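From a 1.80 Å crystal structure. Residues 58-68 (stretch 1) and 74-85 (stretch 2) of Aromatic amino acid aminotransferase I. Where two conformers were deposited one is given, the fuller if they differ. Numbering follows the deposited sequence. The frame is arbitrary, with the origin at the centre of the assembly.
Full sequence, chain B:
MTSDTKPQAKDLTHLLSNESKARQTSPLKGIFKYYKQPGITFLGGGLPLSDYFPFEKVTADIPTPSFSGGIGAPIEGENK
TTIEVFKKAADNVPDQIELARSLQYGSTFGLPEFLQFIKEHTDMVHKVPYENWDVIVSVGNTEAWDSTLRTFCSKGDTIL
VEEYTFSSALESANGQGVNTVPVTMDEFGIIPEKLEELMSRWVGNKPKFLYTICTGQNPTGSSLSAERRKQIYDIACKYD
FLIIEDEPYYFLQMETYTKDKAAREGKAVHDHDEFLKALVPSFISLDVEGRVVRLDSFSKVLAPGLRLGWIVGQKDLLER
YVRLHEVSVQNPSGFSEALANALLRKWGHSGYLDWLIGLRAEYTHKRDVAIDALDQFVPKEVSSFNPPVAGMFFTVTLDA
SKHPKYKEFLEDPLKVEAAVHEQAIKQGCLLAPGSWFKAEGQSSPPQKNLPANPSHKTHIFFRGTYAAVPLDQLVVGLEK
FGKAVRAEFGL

Stretch 1 58-68: VTADIPTPSFS
Stretch 2, residues 74-85: PIEGENKTTIEV

Residues 58-62 and 81-85 form two antiparallel β-strands of one chain, with N-to-C directions 159° apart and axes approaching to 4.6 Å; the two stretches together bury 807 Å². Backbone torsions are extended throughout, from -97/143 at I83 to -140/148 at A60. The register pairs V58 with V85, T59 with E84, A60 with I83, D61 with T82 and I62 with T81. CA–CA separations alternate, wider at the hydrogen-bonded pairs (V58 CA to V85 CA 5.3 Å, A60 CA to I83 CA 5.4 Å, I62 CA to T81 CA 5.5 Å) and narrower at the non-hydrogen-bonded ones (T59 CA to E84 CA 4.4 Å, D61 CA to T82 CA 4.5 Å).

Each hydrogen-bonded pair closes a two-bond ring. V58 N donates to V85 O (2.9 Å) and V85 N to V58 O (2.8 Å); A60 N to I83 O (3.0 Å) and I83 N to A60 O (2.9 Å); I62 N to T81 O and T81 N to I62 O (both 2.9 Å). All six are near linear, at 155–168°. Between the rings, CA-H...O contacts use the same carbonyls, as in T59 CA to I83 O (3.1 Å) and D61 CA to T81 O (3.3 Å). Beyond the strand, P63 CA continues the pattern to N79 O (3.3 Å, 167°).

Side chains alternate between the faces. V58 (p), A60, I62 (p, t), T81 (t), I83 (p, t) and V85 (t) share one, where I62 CG1 meets T81 CG2 at 3.6 Å, I62 CD1 meets I83 CG2 at 3.9 Å, and A60 CB lies 4.0 Å from I83 CG1. On the other face, T59 (p) CG2 packs 3.7 Å from E84 (m) CG. Past the strand, I75 (m, t) points toward stretch 1, its CD1 3.9 Å from P63 CD and its CG2 3.7 Å from I62 C.

The face bearing T59 and E84 also carries a polar cluster. T82 (m) OG1 donates to D61 (m, chi2 -4°) OD1 at 2.6 Å. K80 (t, t, p, p) leaves NZ 4.0 Å from D61 OD2, beyond a salt bridge; water 1 joins them, donating to D61 OD2 (2.4 Å) and accepting from K80 NZ (3.2 Å).

After the strand, T64 (p, -115/130) anchors the loop. Its N donates to N79 OD1 (2.9 Å, 172°) and its OG1 to E78 O (2.8 Å). N79 (t, chi2 34°) is held from its other amide atom, ND2 donating to P74 O at 3.1 Å. Water 2 donates to T64 O (2.6 Å) and N79 OD1 (2.9 Å). F67 N bonds T64 O at 3.0 Å, across a turn containing the cis peptide before S66.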

# COMPACT_ATOMS: atom_id res chain seq x y z
N VAL B 58 19.19 8.15 8.25
CA VAL B 58 19.09 8.18 6.77
C VAL B 58 19.39 9.60 6.33
O VAL B 58 19.07 10.59 7.09
CB VAL B 58 17.72 7.69 6.27
CG1 VAL B 58 16.58 8.57 6.72
CG2 VAL B 58 17.73 7.60 4.76
N THR B 59 20.06 9.73 5.19
CA THR B 59 20.36 11.05 4.59
C THR B 59 19.93 11.02 3.13
O THR B 59 19.83 9.92 2.58
CB THR B 59 21.84 11.43 4.75
OG1 THR B 59 22.59 10.68 3.79
CG2 THR B 59 22.36 11.17 6.14
N ALA B 60 19.69 12.19 2.55
CA ALA B 60 19.54 12.37 1.10
C ALA B 60 20.22 13.67 0.67
O ALA B 60 20.22 14.64 1.44
CB ALA B 60 18.09 12.36 0.71
N ASP B 61 20.76 13.68 -0.55
CA ASP B 61 21.28 14.90 -1.20
C ASP B 61 20.20 15.38 -2.16
O ASP B 61 19.72 14.55 -2.96
CB ASP B 61 22.59 14.61 -1.89
CG ASP B 61 23.75 14.36 -0.95
OD1 ASP B 61 23.57 14.48 0.31
OD2 ASP B 61 24.83 14.06 -1.50
N ILE B 62 19.79 16.64 -2.02
CA ILE B 62 18.66 17.24 -2.76
C ILE B 62 19.08 18.59 -3.32
O ILE B 62 20.03 19.19 -2.81
CB ILE B 62 17.43 17.33 -1.84
CG1 ILE B 62 17.57 18.44 -0.80
CG2 ILE B 62 17.20 15.95 -1.21
CD1 ILE B 62 16.41 18.51 0.19
N PRO B 63 18.40 19.09 -4.37
CA PRO B 63 18.70 20.42 -4.90
C PRO B 63 18.24 21.55 -3.98
O PRO B 63 17.48 21.26 -3.03
CB PRO B 63 18.01 20.41 -6.28
CG PRO B 63 16.88 19.42 -6.13
CD PRO B 63 17.41 18.36 -5.19
N THR B 64 18.69 22.79 -4.27
CA THR B 64 18.50 23.96 -3.37
C THR B 64 17.61 25.00 -4.04
O THR B 64 17.83 25.38 -5.19
CB THR B 64 19.84 24.56 -2.91
OG1 THR B 64 20.58 24.93 -4.08
CG2 THR B 64 20.63 23.57 -2.08
N PRO B 65 16.56 25.49 -3.35
CA PRO B 65 15.78 26.58 -3.87
C PRO B 65 16.72 27.76 -4.11
O PRO B 65 17.67 27.93 -3.34
CB PRO B 65 14.79 26.90 -2.76
CG PRO B 65 14.71 25.63 -1.93
CD PRO B 65 16.10 25.03 -2.03
N SER B 66 16.47 28.56 -5.15
CA SER B 66 15.24 28.58 -5.93
C SER B 66 15.37 27.79 -7.23
O SER B 66 14.53 28.02 -8.14
CB SER B 66 14.82 30.02 -6.19
OG SER B 66 14.52 30.65 -4.95
N PHE B 67 16.35 26.89 -7.34
CA PHE B 67 16.56 26.02 -8.54
C PHE B 67 16.82 26.93 -9.75
O PHE B 67 16.34 26.65 -10.88
CB PHE B 67 15.38 25.06 -8.75
CG PHE B 67 14.87 24.49 -7.45
CD1 PHE B 67 15.57 23.50 -6.77
CD2 PHE B 67 13.68 24.94 -6.90
CE1 PHE B 67 15.13 23.03 -5.54
CE2 PHE B 67 13.23 24.45 -5.69
CZ PHE B 67 13.95 23.50 -5.01
N SER B 68 17.66 27.95 -9.54
CA SER B 68 17.98 28.97 -10.58
C SER B 68 18.60 28.29 -11.82
O SER B 68 18.43 28.83 -12.92
CB SER B 68 18.88 30.06 -10.05
OG SER B 68 20.11 29.51 -9.60
N PRO B 74 22.24 19.49 -12.42
CA PRO B 74 22.98 18.55 -11.59
C PRO B 74 22.92 18.93 -10.10
O PRO B 74 23.04 20.10 -9.75
CB PRO B 74 24.43 18.63 -12.14
CG PRO B 74 24.25 19.10 -13.57
CD PRO B 74 23.05 20.03 -13.52
N ILE B 75 22.68 17.94 -9.24
CA ILE B 75 22.62 18.15 -7.77
C ILE B 75 24.04 18.05 -7.25
O ILE B 75 24.49 16.93 -6.99
CB ILE B 75 21.69 17.11 -7.11
CG1 ILE B 75 20.31 17.18 -7.76
CG2 ILE B 75 21.65 17.28 -5.60
CD1 ILE B 75 19.47 15.96 -7.48
N GLU B 76 24.72 19.19 -7.22
CA GLU B 76 26.15 19.29 -6.82
C GLU B 76 26.43 20.75 -6.45
O GLU B 76 25.62 21.63 -6.84
CB GLU B 76 27.05 18.80 -7.96
CG GLU B 76 26.85 19.54 -9.26
CD GLU B 76 27.63 18.98 -10.45
OE1 GLU B 76 28.04 17.78 -10.42
OE2 GLU B 76 27.80 19.74 -11.43
N GLY B 77 27.50 20.97 -5.69
CA GLY B 77 27.97 22.28 -5.23
C GLY B 77 26.88 23.03 -4.50
O GLY B 77 26.26 22.45 -3.57
N GLU B 78 26.59 24.23 -4.98
CA GLU B 78 25.61 25.15 -4.36
C GLU B 78 24.19 24.58 -4.55
O GLU B 78 23.33 24.95 -3.76
CB GLU B 78 25.82 26.57 -4.87
CG GLU B 78 27.03 27.24 -4.22
CD GLU B 78 27.05 27.20 -2.69
OE1 GLU B 78 26.21 27.90 -2.06
OE2 GLU B 78 27.88 26.47 -2.13
N ASN B 79 23.98 23.71 -5.54
CA ASN B 79 22.66 23.04 -5.79
C ASN B 79 22.62 21.65 -5.12
O ASN B 79 21.91 20.76 -5.64
CB ASN B 79 22.37 22.90 -7.29
CG ASN B 79 20.92 22.55 -7.58
OD1 ASN B 79 20.02 22.98 -6.84
ND2 ASN B 79 20.71 21.75 -8.62
N LYS B 80 23.30 21.48 -3.99
CA LYS B 80 23.22 20.20 -3.22
C LYS B 80 23.20 20.54 -1.75
O LYS B 80 24.15 21.17 -1.27
CB LYS B 80 24.39 19.25 -3.48
CG LYS B 80 24.22 17.87 -2.85
CD LYS B 80 25.12 16.81 -3.48
CE LYS B 80 26.61 17.04 -3.27
NZ LYS B 80 26.89 17.47 -1.88
N THR B 81 22.14 20.12 -1.07
CA THR B 81 22.12 20.12 0.42
C THR B 81 21.85 18.69 0.90
O THR B 81 21.12 17.93 0.21
CB THR B 81 21.17 21.20 0.95
OG1 THR B 81 21.49 21.44 2.33
CG2 THR B 81 19.72 20.84 0.82
N THR B 82 22.46 18.31 2.02
CA THR B 82 22.25 16.99 2.66
C THR B 82 21.22 17.17 3.77
O THR B 82 21.48 17.93 4.72
CB THR B 82 23.58 16.37 3.11
OG1 THR B 82 24.40 16.25 1.95
CG2 THR B 82 23.40 15.04 3.81
N ILE B 83 20.10 16.46 3.67
CA ILE B 83 19.11 16.35 4.78
C ILE B 83 19.41 15.04 5.52
O ILE B 83 19.77 14.05 4.88
CB ILE B 83 17.65 16.43 4.27
CG1 ILE B 83 17.44 15.49 3.08
CG2 ILE B 83 17.31 17.87 3.90
CD1 ILE B 83 15.99 15.26 2.67
N GLU B 84 19.25 15.07 6.82
CA GLU B 84 19.55 13.97 7.74
C GLU B 84 18.34 13.76 8.64
O GLU B 84 17.81 14.75 9.20
CB GLU B 84 20.77 14.30 8.59
CG GLU B 84 22.03 14.45 7.77
CD GLU B 84 23.28 14.36 8.64
OE1 GLU B 84 23.29 15.05 9.66
OE2 GLU B 84 24.20 13.54 8.32
N VAL B 85 17.88 12.51 8.70
CA VAL B 85 16.94 12.05 9.74
C VAL B 85 17.62 10.99 10.61
O VAL B 85 17.79 9.83 10.19
CB VAL B 85 15.63 11.57 9.13
CG1 VAL B 85 14.65 11.28 10.24
CG2 VAL B 85 15.07 12.62 8.16
O HOH W 1 26.67 14.76 -0.10
O HOH W 2 19.98 25.88 -6.62